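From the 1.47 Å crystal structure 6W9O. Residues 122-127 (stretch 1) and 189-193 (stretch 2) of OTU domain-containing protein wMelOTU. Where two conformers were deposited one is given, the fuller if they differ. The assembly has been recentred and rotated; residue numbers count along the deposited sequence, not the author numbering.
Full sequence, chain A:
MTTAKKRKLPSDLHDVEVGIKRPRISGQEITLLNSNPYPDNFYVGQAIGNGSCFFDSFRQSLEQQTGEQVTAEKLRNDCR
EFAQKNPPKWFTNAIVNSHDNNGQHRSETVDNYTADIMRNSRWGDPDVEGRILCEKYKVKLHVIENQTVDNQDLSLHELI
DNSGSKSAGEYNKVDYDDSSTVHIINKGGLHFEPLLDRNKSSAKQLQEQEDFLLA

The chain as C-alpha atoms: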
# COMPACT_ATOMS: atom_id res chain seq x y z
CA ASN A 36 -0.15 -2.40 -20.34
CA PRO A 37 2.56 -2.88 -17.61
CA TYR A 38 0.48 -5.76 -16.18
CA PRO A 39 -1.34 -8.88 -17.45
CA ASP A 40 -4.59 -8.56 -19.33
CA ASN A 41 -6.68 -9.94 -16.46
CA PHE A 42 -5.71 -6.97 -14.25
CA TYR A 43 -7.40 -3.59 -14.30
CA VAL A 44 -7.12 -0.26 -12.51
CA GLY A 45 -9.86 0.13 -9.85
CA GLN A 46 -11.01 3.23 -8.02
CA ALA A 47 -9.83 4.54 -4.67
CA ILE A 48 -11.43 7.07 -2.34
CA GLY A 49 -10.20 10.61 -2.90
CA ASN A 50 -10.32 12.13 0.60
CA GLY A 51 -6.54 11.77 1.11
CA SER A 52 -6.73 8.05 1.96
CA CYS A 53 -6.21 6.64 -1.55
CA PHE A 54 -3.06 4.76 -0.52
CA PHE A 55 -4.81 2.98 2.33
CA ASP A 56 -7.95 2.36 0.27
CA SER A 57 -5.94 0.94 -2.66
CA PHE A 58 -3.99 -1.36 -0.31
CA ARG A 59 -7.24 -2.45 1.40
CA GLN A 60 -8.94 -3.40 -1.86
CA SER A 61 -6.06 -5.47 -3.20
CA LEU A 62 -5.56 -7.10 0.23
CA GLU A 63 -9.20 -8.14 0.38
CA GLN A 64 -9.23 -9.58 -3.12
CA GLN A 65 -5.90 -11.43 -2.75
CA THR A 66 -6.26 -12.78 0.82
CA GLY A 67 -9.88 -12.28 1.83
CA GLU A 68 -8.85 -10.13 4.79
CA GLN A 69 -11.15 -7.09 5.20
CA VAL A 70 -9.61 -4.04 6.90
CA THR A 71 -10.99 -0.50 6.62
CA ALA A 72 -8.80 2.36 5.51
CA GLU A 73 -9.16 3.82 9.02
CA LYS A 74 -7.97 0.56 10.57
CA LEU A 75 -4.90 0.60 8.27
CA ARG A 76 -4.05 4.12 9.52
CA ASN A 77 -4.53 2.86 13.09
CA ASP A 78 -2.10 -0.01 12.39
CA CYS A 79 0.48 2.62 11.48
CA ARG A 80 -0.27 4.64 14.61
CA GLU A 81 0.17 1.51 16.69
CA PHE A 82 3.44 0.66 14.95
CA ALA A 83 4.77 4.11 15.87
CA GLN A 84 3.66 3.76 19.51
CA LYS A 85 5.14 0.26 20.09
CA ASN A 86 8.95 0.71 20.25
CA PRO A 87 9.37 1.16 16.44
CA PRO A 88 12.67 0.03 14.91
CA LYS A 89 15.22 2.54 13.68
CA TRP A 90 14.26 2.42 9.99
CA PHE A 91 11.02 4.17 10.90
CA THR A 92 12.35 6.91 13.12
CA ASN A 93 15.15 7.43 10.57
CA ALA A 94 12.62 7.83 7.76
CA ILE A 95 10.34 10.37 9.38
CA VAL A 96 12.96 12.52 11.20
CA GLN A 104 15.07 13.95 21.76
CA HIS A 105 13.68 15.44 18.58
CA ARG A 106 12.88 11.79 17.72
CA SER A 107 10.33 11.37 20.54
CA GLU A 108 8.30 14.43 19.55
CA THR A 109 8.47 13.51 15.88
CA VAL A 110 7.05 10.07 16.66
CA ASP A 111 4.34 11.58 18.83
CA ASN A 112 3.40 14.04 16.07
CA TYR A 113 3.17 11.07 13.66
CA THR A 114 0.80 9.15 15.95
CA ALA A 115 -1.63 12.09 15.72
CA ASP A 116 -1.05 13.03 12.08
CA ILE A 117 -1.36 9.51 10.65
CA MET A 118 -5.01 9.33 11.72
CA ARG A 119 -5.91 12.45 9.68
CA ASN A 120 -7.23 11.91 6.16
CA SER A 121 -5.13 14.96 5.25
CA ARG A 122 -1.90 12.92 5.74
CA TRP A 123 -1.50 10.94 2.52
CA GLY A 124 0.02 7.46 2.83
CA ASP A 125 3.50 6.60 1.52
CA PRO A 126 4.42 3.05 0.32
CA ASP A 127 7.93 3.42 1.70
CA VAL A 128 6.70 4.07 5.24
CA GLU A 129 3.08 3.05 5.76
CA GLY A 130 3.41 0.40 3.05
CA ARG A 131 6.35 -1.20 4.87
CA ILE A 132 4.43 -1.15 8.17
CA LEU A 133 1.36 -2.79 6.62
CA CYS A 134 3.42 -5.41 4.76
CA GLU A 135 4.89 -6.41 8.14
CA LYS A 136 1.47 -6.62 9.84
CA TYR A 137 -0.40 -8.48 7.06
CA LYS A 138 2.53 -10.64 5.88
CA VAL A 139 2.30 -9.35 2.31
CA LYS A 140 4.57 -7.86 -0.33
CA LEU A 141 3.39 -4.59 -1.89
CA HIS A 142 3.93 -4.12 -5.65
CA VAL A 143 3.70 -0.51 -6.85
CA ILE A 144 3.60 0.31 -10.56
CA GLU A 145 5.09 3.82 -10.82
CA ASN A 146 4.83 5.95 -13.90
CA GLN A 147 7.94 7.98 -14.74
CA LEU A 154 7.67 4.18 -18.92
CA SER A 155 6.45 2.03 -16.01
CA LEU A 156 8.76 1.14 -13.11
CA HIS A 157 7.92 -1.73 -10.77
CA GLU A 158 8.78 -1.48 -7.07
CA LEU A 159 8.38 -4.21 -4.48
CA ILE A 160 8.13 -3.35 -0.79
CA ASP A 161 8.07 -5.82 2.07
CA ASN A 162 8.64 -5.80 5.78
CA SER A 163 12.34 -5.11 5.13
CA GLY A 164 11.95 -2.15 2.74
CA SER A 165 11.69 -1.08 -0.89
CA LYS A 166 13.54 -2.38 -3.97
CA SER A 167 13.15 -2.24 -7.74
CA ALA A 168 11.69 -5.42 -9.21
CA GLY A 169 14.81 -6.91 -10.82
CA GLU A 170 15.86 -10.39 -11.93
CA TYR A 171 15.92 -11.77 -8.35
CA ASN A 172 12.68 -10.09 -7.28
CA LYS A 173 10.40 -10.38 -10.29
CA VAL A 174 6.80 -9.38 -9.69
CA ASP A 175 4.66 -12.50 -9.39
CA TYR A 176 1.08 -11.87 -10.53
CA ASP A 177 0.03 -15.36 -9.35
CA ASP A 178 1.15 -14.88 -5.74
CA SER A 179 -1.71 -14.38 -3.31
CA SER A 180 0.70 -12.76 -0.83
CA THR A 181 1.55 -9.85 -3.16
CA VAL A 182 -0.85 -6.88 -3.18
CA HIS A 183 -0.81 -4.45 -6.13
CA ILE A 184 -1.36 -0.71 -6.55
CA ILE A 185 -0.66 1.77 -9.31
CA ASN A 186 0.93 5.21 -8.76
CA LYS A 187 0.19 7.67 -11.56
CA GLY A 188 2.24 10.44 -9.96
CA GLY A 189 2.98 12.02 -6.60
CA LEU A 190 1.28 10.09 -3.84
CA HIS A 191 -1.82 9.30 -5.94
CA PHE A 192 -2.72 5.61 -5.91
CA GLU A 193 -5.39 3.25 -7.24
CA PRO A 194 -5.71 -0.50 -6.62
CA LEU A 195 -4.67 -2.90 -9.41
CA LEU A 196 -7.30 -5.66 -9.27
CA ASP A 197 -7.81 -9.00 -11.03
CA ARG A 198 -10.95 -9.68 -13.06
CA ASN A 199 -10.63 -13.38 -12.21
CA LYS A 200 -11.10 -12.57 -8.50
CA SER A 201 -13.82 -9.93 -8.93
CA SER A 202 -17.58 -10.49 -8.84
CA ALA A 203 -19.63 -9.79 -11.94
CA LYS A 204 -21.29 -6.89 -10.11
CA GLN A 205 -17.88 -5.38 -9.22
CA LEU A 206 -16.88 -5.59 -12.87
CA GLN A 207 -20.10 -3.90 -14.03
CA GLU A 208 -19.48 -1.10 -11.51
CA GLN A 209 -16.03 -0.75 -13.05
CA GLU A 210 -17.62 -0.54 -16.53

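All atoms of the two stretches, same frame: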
# COMPACT_ATOMS: atom_id res chain seq x y z
N ARG A 122 -3.26 13.44 5.84
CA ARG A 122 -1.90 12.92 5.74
C ARG A 122 -1.95 11.77 4.73
O ARG A 122 -2.47 10.70 5.03
CB ARG A 122 -1.44 12.42 7.11
CG ARG A 122 -0.19 11.58 7.05
CD ARG A 122 1.01 12.34 6.49
NE ARG A 122 2.25 11.62 6.82
CZ ARG A 122 2.97 11.82 7.92
NH1 ARG A 122 2.61 12.75 8.82
NH2 ARG A 122 4.08 11.10 8.12
N TRP A 123 -1.45 12.00 3.52
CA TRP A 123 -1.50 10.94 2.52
C TRP A 123 -0.49 9.84 2.81
O TRP A 123 0.60 10.07 3.32
CB TRP A 123 -1.24 11.50 1.10
CG TRP A 123 -2.22 12.46 0.64
CD1 TRP A 123 -3.15 13.16 1.38
CD2 TRP A 123 -2.42 12.85 -0.72
NE1 TRP A 123 -3.91 14.00 0.54
CE2 TRP A 123 -3.48 13.79 -0.75
CE3 TRP A 123 -1.78 12.50 -1.92
CZ2 TRP A 123 -3.90 14.39 -1.94
CZ3 TRP A 123 -2.20 13.09 -3.10
CH2 TRP A 123 -3.25 14.03 -3.10
N GLY A 124 -0.88 8.59 2.55
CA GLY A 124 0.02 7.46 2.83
C GLY A 124 1.15 7.30 1.81
O GLY A 124 1.04 7.70 0.64
N ASP A 125 2.25 6.72 2.28
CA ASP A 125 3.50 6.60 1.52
C ASP A 125 3.87 5.12 1.53
O ASP A 125 4.09 4.54 2.61
CB ASP A 125 4.54 7.46 2.24
CG ASP A 125 5.92 7.39 1.65
OD1 ASP A 125 6.16 6.62 0.70
OD2 ASP A 125 6.77 8.17 2.14
N PRO A 126 4.01 4.49 0.36
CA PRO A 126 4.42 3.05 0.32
C PRO A 126 5.69 2.78 1.07
O PRO A 126 5.81 1.70 1.67
CB PRO A 126 4.63 2.78 -1.17
CG PRO A 126 3.70 3.74 -1.86
CD PRO A 126 3.69 5.02 -0.98
N ASP A 127 6.66 3.71 1.08
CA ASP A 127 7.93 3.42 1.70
C ASP A 127 7.83 3.40 3.21
O ASP A 127 8.74 2.87 3.87
CB ASP A 127 8.96 4.47 1.35
CG ASP A 127 9.35 4.47 -0.12
OD1 ASP A 127 9.39 3.40 -0.76
OD2 ASP A 127 9.64 5.60 -0.62
N GLY A 189 3.08 11.57 -7.98
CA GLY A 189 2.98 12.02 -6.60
C GLY A 189 2.66 10.88 -5.69
O GLY A 189 3.16 9.74 -5.85
N LEU A 190 1.79 11.15 -4.72
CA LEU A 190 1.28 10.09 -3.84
C LEU A 190 -0.16 9.70 -4.18
O LEU A 190 -0.96 9.41 -3.28
CB LEU A 190 1.39 10.50 -2.36
CG LEU A 190 2.83 10.51 -1.79
CD1 LEU A 190 2.82 10.91 -0.33
CD2 LEU A 190 3.53 9.13 -1.95
N HIS A 191 -0.49 9.71 -5.47
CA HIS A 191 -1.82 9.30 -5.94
C HIS A 191 -1.79 7.83 -6.28
O HIS A 191 -0.94 7.41 -7.09
CB HIS A 191 -2.15 10.11 -7.20
CG HIS A 191 -2.34 11.55 -6.90
ND1 HIS A 191 -3.59 12.14 -6.81
CD2 HIS A 191 -1.44 12.54 -6.70
CE1 HIS A 191 -3.44 13.43 -6.56
NE2 HIS A 191 -2.15 13.69 -6.44
N PHE A 192 -2.71 7.06 -5.70
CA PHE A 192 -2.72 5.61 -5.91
C PHE A 192 -4.12 5.13 -6.25
O PHE A 192 -5.12 5.70 -5.82
CB PHE A 192 -2.29 4.90 -4.62
CG PHE A 192 -0.87 5.23 -4.23
CD1 PHE A 192 0.18 4.59 -4.85
CD2 PHE A 192 -0.63 6.21 -3.28
CE1 PHE A 192 1.49 4.94 -4.55
CE2 PHE A 192 0.69 6.60 -2.96
CZ PHE A 192 1.77 5.95 -3.60
N GLU A 193 -4.17 4.02 -7.00
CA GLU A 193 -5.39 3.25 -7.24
C GLU A 193 -5.03 1.79 -7.07
O GLU A 193 -3.87 1.40 -7.22
CB GLU A 193 -5.86 3.43 -8.69
CG GLU A 193 -6.47 4.82 -9.03
CD GLU A 193 -6.10 5.27 -10.46
OE1 GLU A 193 -4.90 5.31 -10.78
OE2 GLU A 193 -6.99 5.56 -11.26
O HOH W 1 -1.26 8.57 -0.72

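Arg122 opens stretch 1 without taking part in the contact: its side chain stays clear, Arg122 CD being 7.2 Å from Leu190 CD1. The contact begins at Trp123, whose CA-to-CB bond points toward stretch 2 and whose chi1 of -63° (m) lays the indole beside Leu190 and His191. With His191 it forms an edge-to-face aromatic pair. The evidence is threefold: the six-membered ring of Trp123 and the imidazole have centroids 4.8 Å apart, their planes meet at 88°, and Trp123 CZ3 lies over one face of the imidazole, 3.4 Å from His191 NE2. The same indole packs on Leu190, with Trp123 CE3 3.8 Å from Leu190 CB and 3.5 Å from Leu190 O.

Gly124 contributes backbone. No direct hydrogen bond joins the two stretches, but water 1 bridges them, donating to Gly124 O at 2.8 Å and to Leu190 O at 2.7 Å. Two carbonyl acceptors that could not bond to each other are thus both satisfied by one molecule. Gly124 O also lies 3.8 Å from Leu190 CD1 and 3.8 Å from Phe192 CE2.

Asp125 has the closest CA-to-CA approach across the stretches, 6.8 Å to Leu190 CA, yet its CA-to-CB bond points away. The closest pair is Asp125 CA to Leu190 CD2, at 4.3 Å. The carboxylate also serves its own stretch: Asp127 N donates to Asp125 OD1 at 3.0 Å with an N-H...acceptor angle of 153°, capping the weakly bonded helix that follows.

Pro126 closes the contact through apolar packing. Its CD sits 3.4 Å from Phe192 CZ, in an oblique approach to the ring, and 4.2 Å from Leu190 CD2. Asp127 is out of reach, its OD2 7.2 Å from Leu190 CD2; its role here is to supply the capped amide.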